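PDB 4Z0C: toll-like receptor 13 from Mus musculus, which recognises and binds bacterial 23S ribosomal RNA and signals through MYD88 and TRAF6 to activate NF-kappa-B, cytokine secretion and the inflammatory response. Local coordinates for residues V413-Y418 against H441-P446; N466-L471 against E489-G494; A395-F400 against F420-N425. One frame throughout, in Å; residues are numbered along the deposited sequence.

Interaction 1. Residues V413-Y418 against H441-P446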
# COMPACT_ATOMS: atom_id res chain seq x y z
N VAL A 413 -12.69 -8.63 13.26
CA VAL A 413 -11.46 -8.43 13.97
C VAL A 413 -10.84 -9.80 14.24
O VAL A 413 -9.64 -9.92 14.41
CB VAL A 413 -11.80 -7.64 15.25
CG1 VAL A 413 -11.62 -8.47 16.51
CG2 VAL A 413 -11.09 -6.31 15.26
N THR A 414 -11.67 -10.83 14.25
CA THR A 414 -11.16 -12.17 14.51
C THR A 414 -12.16 -13.24 14.05
O THR A 414 -13.38 -13.04 14.07
CB THR A 414 -10.83 -12.34 16.01
OG1 THR A 414 -10.02 -13.51 16.22
CG2 THR A 414 -12.09 -12.41 16.85
N ILE A 415 -11.63 -14.37 13.59
CA ILE A 415 -12.42 -15.56 13.30
C ILE A 415 -11.61 -16.77 13.76
O ILE A 415 -10.39 -16.69 13.93
CB ILE A 415 -12.72 -15.70 11.77
CG1 ILE A 415 -11.47 -15.41 10.94
CG2 ILE A 415 -13.82 -14.76 11.35
CD1 ILE A 415 -11.62 -15.73 9.46
N ASP A 416 -12.27 -17.90 13.98
CA ASP A 416 -11.52 -19.13 14.27
C ASP A 416 -12.23 -20.39 13.78
O ASP A 416 -13.22 -20.31 13.03
CB ASP A 416 -11.22 -19.24 15.77
CG ASP A 416 -12.47 -19.16 16.64
OD1 ASP A 416 -13.53 -19.69 16.23
OD2 ASP A 416 -12.38 -18.55 17.73
N ARG A 417 -11.77 -21.53 14.27
CA ARG A 417 -12.22 -22.84 13.80
C ARG A 417 -13.70 -23.07 14.08
O ARG A 417 -14.32 -23.96 13.49
CB ARG A 417 -11.42 -23.96 14.46
CG ARG A 417 -11.78 -24.16 15.92
CD ARG A 417 -11.12 -25.35 16.57
NE ARG A 417 -10.49 -24.93 17.82
CZ ARG A 417 -9.44 -25.52 18.37
NH1 ARG A 417 -8.87 -26.56 17.78
NH2 ARG A 417 -8.96 -25.05 19.52
N TYR A 418 -14.28 -22.25 14.96
CA TYR A 418 -15.68 -22.42 15.34
C TYR A 418 -16.59 -21.46 14.61
O TYR A 418 -17.79 -21.44 14.85
CB TYR A 418 -15.86 -22.21 16.85
CG TYR A 418 -15.00 -23.11 17.73
CD1 TYR A 418 -15.14 -24.49 17.69
CD2 TYR A 418 -14.10 -22.56 18.63
CE1 TYR A 418 -14.36 -25.31 18.49
CE2 TYR A 418 -13.32 -23.36 19.44
CZ TYR A 418 -13.46 -24.74 19.37
OH TYR A 418 -12.68 -25.53 20.18
N HIS A 441 -5.25 -21.90 12.80
CA HIS A 441 -5.36 -23.23 12.21
C HIS A 441 -6.80 -23.72 12.27
O HIS A 441 -7.51 -23.50 13.27
CB HIS A 441 -4.45 -24.24 12.93
CG HIS A 441 -4.92 -24.60 14.30
ND1 HIS A 441 -4.78 -23.77 15.39
CD2 HIS A 441 -5.55 -25.72 14.76
CE1 HIS A 441 -5.29 -24.35 16.46
NE2 HIS A 441 -5.77 -25.53 16.11
N GLY A 442 -7.23 -24.37 11.20
CA GLY A 442 -8.54 -24.99 11.14
C GLY A 442 -9.72 -24.06 11.01
O GLY A 442 -10.87 -24.51 11.11
N THR A 443 -9.46 -22.77 10.79
CA THR A 443 -10.54 -21.78 10.74
C THR A 443 -11.62 -22.15 9.72
O THR A 443 -12.79 -21.92 9.96
CB THR A 443 -10.04 -20.34 10.48
OG1 THR A 443 -9.30 -19.88 11.61
CG2 THR A 443 -11.21 -19.38 10.24
N PHE A 444 -11.21 -22.76 8.60
CA PHE A 444 -12.13 -23.11 7.51
C PHE A 444 -12.31 -24.63 7.36
O PHE A 444 -12.80 -25.09 6.34
CB PHE A 444 -11.67 -22.52 6.17
CG PHE A 444 -11.21 -21.09 6.27
CD1 PHE A 444 -12.12 -20.06 6.35
CD2 PHE A 444 -9.86 -20.79 6.30
CE1 PHE A 444 -11.71 -18.74 6.45
CE2 PHE A 444 -9.43 -19.48 6.40
CZ PHE A 444 -10.36 -18.45 6.48
N ARG A 445 -11.87 -25.39 8.36
CA ARG A 445 -12.00 -26.86 8.34
C ARG A 445 -13.36 -27.41 7.92
O ARG A 445 -13.41 -28.37 7.14
CB ARG A 445 -11.59 -27.48 9.68
CG ARG A 445 -10.25 -28.16 9.69
CD ARG A 445 -10.37 -29.62 10.12
NE ARG A 445 -10.84 -30.49 9.04
CZ ARG A 445 -10.05 -31.14 8.19
NH1 ARG A 445 -8.73 -31.03 8.29
NH2 ARG A 445 -10.57 -31.90 7.24
N PRO A 446 -14.47 -26.85 8.44
CA PRO A 446 -15.79 -27.38 8.07
C PRO A 446 -16.20 -27.14 6.62
O PRO A 446 -17.07 -27.85 6.14
CB PRO A 446 -16.76 -26.63 8.99
CG PRO A 446 -15.92 -26.15 10.12
CD PRO A 446 -14.59 -25.85 9.52
O HOH W 1 -15.14 -22.82 11.07
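Residues 413-418 and 441-446 lie in loops of two successive leucine-rich repeats, LRR 16 and LRR 17 of the ectodomain solenoid, and meet mainly around Arg417. At His441 the ring comes alongside the Arg417 side chain, both pointing the same way, with His441 NE2 3.7 Å from Arg417 NH1. Its CE1 lies over one face of the guanidinium, and the two planes stand 80° apart. The other ring nitrogen, ND1, is hydrogen-bonded to Glu464, which would tend to polarise the imidazole and raise its proton affinity, while the nearby Arg417 charge would work against this. Gly442, at positive phi, opens a type I turn that runs to Arg445. Gly442 O accepts the turn's backbone bond from Arg445 N and also receives a CA-H...O contact from Arg417 CA at 3.4 Å, with 133° at the hydrogen. Thr443 brings the backbones closest, its CA being 3.6 Å from Arg417 CA. The Thr443 side chain crosses that of Ile415 at about a right angle; Thr443 CG2, anti to the backbone N, comes 3.8 Å from Ile415 CD1 and also sits over the centre of one face of the Phe444 ring. Thr443 OG1 is bound instead to Asn440 O. The Phe444 ring then adds an apolar touch, CZ to Ile415 CD1 at 4.2 Å, while Pro446 CG packs near Arg417 O. On the first segment an Asx turn, Tyr418 N to Asp416 OD1 at 3.0 Å, holds the bend that carries Arg417. One water donates to Arg417 O and to Thr443 O, 2.8 Å from each. In place of direct hydrogen bonds, the segments thus rely on this water-mediated polar link and on apolar contact of Ile415 with Thr443 and Phe444.

Interaction 2. Residues N466-L471 against E489-G494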
# COMPACT_ATOMS: atom_id res chain seq x y z
N ASN A 466 -1.51 -24.94 8.64
CA ASN A 466 -2.84 -25.55 8.54
C ASN A 466 -4.01 -24.55 8.67
O ASN A 466 -5.11 -24.93 9.08
CB ASN A 466 -3.00 -26.70 9.54
CG ASN A 466 -1.95 -27.78 9.35
OD1 ASN A 466 -1.57 -28.11 8.23
ND2 ASN A 466 -1.46 -28.33 10.46
N SER A 467 -3.76 -23.28 8.35
CA SER A 467 -4.83 -22.28 8.30
C SER A 467 -5.92 -22.70 7.32
O SER A 467 -7.09 -22.44 7.54
CB SER A 467 -4.27 -20.93 7.85
OG SER A 467 -3.71 -20.22 8.93
N PHE A 468 -5.50 -23.36 6.24
CA PHE A 468 -6.38 -23.73 5.15
C PHE A 468 -6.65 -25.23 5.05
O PHE A 468 -7.01 -25.72 3.97
CB PHE A 468 -5.79 -23.23 3.82
CG PHE A 468 -5.49 -21.76 3.79
CD1 PHE A 468 -6.52 -20.83 3.74
CD2 PHE A 468 -4.18 -21.31 3.83
CE1 PHE A 468 -6.25 -19.49 3.71
CE2 PHE A 468 -3.90 -19.96 3.81
CZ PHE A 468 -4.93 -19.04 3.75
N SER A 469 -6.47 -25.97 6.13
CA SER A 469 -6.83 -27.39 6.11
C SER A 469 -8.36 -27.58 5.91
O SER A 469 -9.18 -26.73 6.29
CB SER A 469 -6.35 -28.11 7.37
OG SER A 469 -7.15 -27.79 8.48
N GLY A 470 -8.74 -28.68 5.28
CA GLY A 470 -10.13 -28.96 5.01
C GLY A 470 -10.67 -28.34 3.73
O GLY A 470 -11.77 -28.66 3.29
N LEU A 471 -9.89 -27.44 3.13
CA LEU A 471 -10.34 -26.76 1.92
C LEU A 471 -9.90 -27.55 0.69
O LEU A 471 -9.29 -27.01 -0.23
CB LEU A 471 -9.80 -25.34 1.88
CG LEU A 471 -10.39 -24.44 2.96
CD1 LEU A 471 -9.82 -23.03 2.92
CD2 LEU A 471 -11.92 -24.40 2.87
N GLU A 489 6.09 -23.83 6.33
CA GLU A 489 6.20 -25.13 5.66
C GLU A 489 4.88 -25.73 5.18
O GLU A 489 4.78 -26.23 4.06
CB GLU A 489 6.89 -26.14 6.57
CG GLU A 489 6.79 -27.56 6.05
CD GLU A 489 7.36 -28.59 7.01
OE1 GLU A 489 7.89 -28.19 8.07
OE2 GLU A 489 7.28 -29.80 6.68
N HIS A 490 3.87 -25.69 6.04
CA HIS A 490 2.59 -26.33 5.78
C HIS A 490 1.48 -25.30 5.64
O HIS A 490 0.34 -25.53 6.06
CB HIS A 490 2.22 -27.30 6.91
CG HIS A 490 3.13 -28.48 7.02
ND1 HIS A 490 3.76 -29.04 5.93
CD2 HIS A 490 3.50 -29.22 8.09
CE1 HIS A 490 4.49 -30.07 6.32
NE2 HIS A 490 4.35 -30.20 7.63
N LEU A 491 1.82 -24.15 5.08
CA LEU A 491 0.85 -23.08 4.91
C LEU A 491 -0.25 -23.50 3.94
O LEU A 491 -1.44 -23.39 4.23
CB LEU A 491 1.55 -21.81 4.41
CG LEU A 491 0.64 -20.64 4.05
CD1 LEU A 491 -0.29 -20.31 5.20
CD2 LEU A 491 1.48 -19.42 3.65
N PHE A 492 0.17 -23.99 2.78
CA PHE A 492 -0.72 -24.34 1.68
C PHE A 492 -1.00 -25.84 1.60
O PHE A 492 -1.17 -26.38 0.51
CB PHE A 492 -0.15 -23.83 0.36
CG PHE A 492 -0.01 -22.34 0.31
CD1 PHE A 492 -1.09 -21.51 0.58
CD2 PHE A 492 1.22 -21.75 0.03
CE1 PHE A 492 -0.96 -20.13 0.54
CE2 PHE A 492 1.36 -20.36 0.01
CZ PHE A 492 0.28 -19.55 0.23
N SER A 493 -1.09 -26.48 2.76
CA SER A 493 -1.20 -27.94 2.84
C SER A 493 -2.40 -28.59 2.13
O SER A 493 -2.23 -29.33 1.16
CB SER A 493 -1.20 -28.37 4.31
OG SER A 493 0.09 -28.81 4.72
N GLY A 494 -3.61 -28.33 2.61
CA GLY A 494 -4.80 -28.95 2.05
C GLY A 494 -5.26 -28.48 0.67
O GLY A 494 -6.39 -28.78 0.26
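The one direct hydrogen bond here runs from Asn466 N to His490 O, 3.2 Å long and nearly straight at 170°, although the donor sits 40° above the carbonyl plane and so misses the lone pairs. Next to it the Phe468 ring presents its edge, in plane, to Leu491 O, with CD2 3.5 Å from that oxygen. Phe468 and Leu491 lie side by side, and ring atom CE2 touches Leu491 CD1 at 3.9 Å; Phe492 CE1 follows more loosely, 4.4 Å from Phe468 CE2. Asn466 OD1 approaches Ser493 CB at 3.9 Å, and Gly494 packs against the Phe468 backbone. Farther out, type I turns at Asn466-Ser469 and His490-Ser493 set these groups: Leu491 CG lies over the centre of the Phe492 ring, Ser467 CB over one face of Phe468, and Ser467 OG is tied to Glu464 O. The arrangement is that of consecutive repeats, LRR 18 and LRR 19, with phenylalanines at equivalent positions 24 residues apart. Chemically, one backbone bond links the two turns at the more exposed, polar side, and an aromatic C-H edge may offer Leu491 O a weakly polarised partner within the buried layer.

Interaction 3. Residues A395-F400 against F420-N425; sequences AFSGLF and FTQFPN
Residues 395-400 and 420-425 each turn without regular secondary structure: a type II turn spans Phe396 to Leu399, followed by an inverse gamma turn centred on Leu399, and a type I turn spans Phe420 to Phe423. These are loop parts of neighbouring leucine-rich repeats in the solenoid, where phenylalanines recur every 24 residues (Phe396, Phe420, Phe444), consistent with the phenylalanine spine of this fold; here Phe423 comes between Phe396 and Phe420. The backbones come nearest at two places, Ser397 CA to Gln422 CA at 5.8 Å and Phe400 CA to Phe423 CA at 5.4 Å. Gln422 projects into the first turn, its chain bent at chi2, and Gln422 OE1 lies 3.0 Å from Gly398 N, at 152°, with the donor in the carbonyl plane on a lone pair; thus a side-chain amide bonds the backbone of the adjoining repeat. Alongside it lies Phe400, whose ring edge, at CD1, meets Gln422 O at 3.4 Å, while Pro424 CD also reaches CD1. Deeper, Phe423 turns its edge toward the face of Phe396 in an offset edge-to-face pair, centroids 5.9 Å apart and planes at 63°. Between these two residues the nearest atoms are Phe423 CZ and Phe396 CB, 3.5 Å apart. Leu399 CB lies beside Phe423 CE1. The Phe423 ring also meets Phe420 CD1, in plane at its edge, and Phe396 meets Phe372 with nearly parallel rings. At the far end Asn425 OD1 is occupied by Lys449 NZ, which may strengthen the amide donor. A water accepts from Asn425 N at 2.9 Å, and its bond to Phe400 O is weak. Phe400 O takes its short bond from Asn425 ND2, 2.6 Å and 168°, almost along the C=O axis with the oxygen in the amide plane.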
# COMPACT_ATOMS: atom_id res chain seq x y z
N ALA A 395 -25.99 -17.49 15.74
CA ALA A 395 -26.96 -16.80 14.90
C ALA A 395 -27.18 -17.53 13.57
O ALA A 395 -28.22 -17.38 12.93
CB ALA A 395 -26.55 -15.36 14.65
N PHE A 396 -26.21 -18.34 13.16
CA PHE A 396 -26.28 -18.99 11.86
C PHE A 396 -26.53 -20.49 11.98
O PHE A 396 -26.40 -21.24 11.01
CB PHE A 396 -24.99 -18.73 11.07
CG PHE A 396 -24.62 -17.28 10.97
CD1 PHE A 396 -25.33 -16.43 10.14
CD2 PHE A 396 -23.56 -16.77 11.69
CE1 PHE A 396 -25.00 -15.09 10.04
CE2 PHE A 396 -23.22 -15.44 11.58
CZ PHE A 396 -23.94 -14.60 10.76
N SER A 397 -26.92 -20.91 13.17
CA SER A 397 -27.20 -22.31 13.45
C SER A 397 -28.24 -22.89 12.49
O SER A 397 -29.36 -22.37 12.38
CB SER A 397 -27.67 -22.46 14.90
OG SER A 397 -27.71 -23.83 15.26
N GLY A 398 -27.85 -23.94 11.78
CA GLY A 398 -28.77 -24.67 10.92
C GLY A 398 -28.96 -24.15 9.50
O GLY A 398 -29.88 -24.57 8.80
N LEU A 399 -28.10 -23.22 9.08
CA LEU A 399 -28.13 -22.77 7.68
C LEU A 399 -27.37 -23.73 6.76
O LEU A 399 -26.43 -23.32 6.07
CB LEU A 399 -27.55 -21.37 7.54
CG LEU A 399 -28.37 -20.22 8.12
CD1 LEU A 399 -27.69 -18.89 7.88
CD2 LEU A 399 -29.76 -20.23 7.52
N PHE A 400 -27.80 -24.98 6.71
CA PHE A 400 -27.07 -26.02 5.99
C PHE A 400 -27.16 -25.90 4.47
O PHE A 400 -26.42 -26.57 3.74
CB PHE A 400 -27.55 -27.39 6.45
CG PHE A 400 -27.36 -27.63 7.93
CD1 PHE A 400 -26.25 -27.11 8.59
CD2 PHE A 400 -28.31 -28.32 8.66
CE1 PHE A 400 -26.07 -27.31 9.95
CE2 PHE A 400 -28.14 -28.53 10.03
CZ PHE A 400 -27.02 -28.02 10.67
N PHE A 420 -17.35 -21.21 11.28
CA PHE A 420 -18.09 -21.67 10.09
C PHE A 420 -18.58 -23.12 10.10
O PHE A 420 -18.65 -23.76 9.05
CB PHE A 420 -17.26 -21.43 8.82
CG PHE A 420 -16.76 -20.03 8.68
CD1 PHE A 420 -17.62 -19.01 8.29
CD2 PHE A 420 -15.44 -19.73 8.96
CE1 PHE A 420 -17.16 -17.72 8.18
CE2 PHE A 420 -14.97 -18.43 8.86
CZ PHE A 420 -15.82 -17.43 8.47
N THR A 421 -18.93 -23.62 11.26
CA THR A 421 -19.36 -25.01 11.41
C THR A 421 -20.73 -25.28 10.79
O THR A 421 -21.06 -26.42 10.45
CB THR A 421 -19.38 -25.37 12.90
OG1 THR A 421 -18.09 -25.11 13.45
CG2 THR A 421 -19.75 -26.83 13.12
N GLN A 422 -21.52 -24.23 10.63
CA GLN A 422 -22.89 -24.40 10.18
C GLN A 422 -23.09 -24.33 8.66
O GLN A 422 -24.23 -24.37 8.17
CB GLN A 422 -23.76 -23.34 10.88
CG GLN A 422 -23.59 -23.35 12.37
CD GLN A 422 -24.07 -24.65 12.97
OE1 GLN A 422 -25.25 -24.99 12.86
NE2 GLN A 422 -23.16 -25.39 13.58
N PHE A 423 -21.99 -24.25 7.91
CA PHE A 423 -22.10 -24.06 6.46
C PHE A 423 -21.44 -25.15 5.63
O PHE A 423 -20.58 -24.86 4.81
CB PHE A 423 -21.48 -22.71 6.07
CG PHE A 423 -21.99 -21.55 6.87
CD1 PHE A 423 -23.34 -21.39 7.10
CD2 PHE A 423 -21.12 -20.62 7.41
CE1 PHE A 423 -23.81 -20.32 7.86
CE2 PHE A 423 -21.58 -19.55 8.16
CZ PHE A 423 -22.92 -19.40 8.39
N PRO A 424 -21.86 -26.42 5.80
CA PRO A 424 -21.19 -27.50 5.07
C PRO A 424 -21.28 -27.41 3.54
O PRO A 424 -20.49 -28.08 2.87
CB PRO A 424 -21.91 -28.77 5.57
CG PRO A 424 -23.23 -28.27 6.09
CD PRO A 424 -22.94 -26.93 6.67
N ASN A 425 -22.21 -26.61 3.01
CA ASN A 425 -22.37 -26.48 1.56
C ASN A 425 -21.85 -25.17 0.99
O ASN A 425 -22.06 -24.88 -0.18
CB ASN A 425 -23.85 -26.59 1.18
CG ASN A 425 -24.35 -28.00 1.21
OD1 ASN A 425 -23.91 -28.84 0.43
ND2 ASN A 425 -25.27 -28.29 2.15
O HOH W 2 -24.06 -24.55 3.92

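How the interactions relate
The three contacts lie along one side of the solenoid in the order 3, 1, 2, with interaction 1 centred about 13 Å from interaction 3 and 12 Å from interaction 2. Interactions 3 and 1 alternate along the chain and meet where Pro446 CB touches Phe420 O at 3.4 Å and Phe444 CE1 comes 4.1 Å from Phe420 CE2. Interactions 1 and 2 are joined by a probable backbone hydrogen bond, Gly442 N to Asn466 O at 3.0 Å. Interactions 2 and 3 do not touch, their nearest atoms being about 8 Å apart. The bound RNA stays about 14 to 16 Å from their nearest atoms, so none contacts it directly.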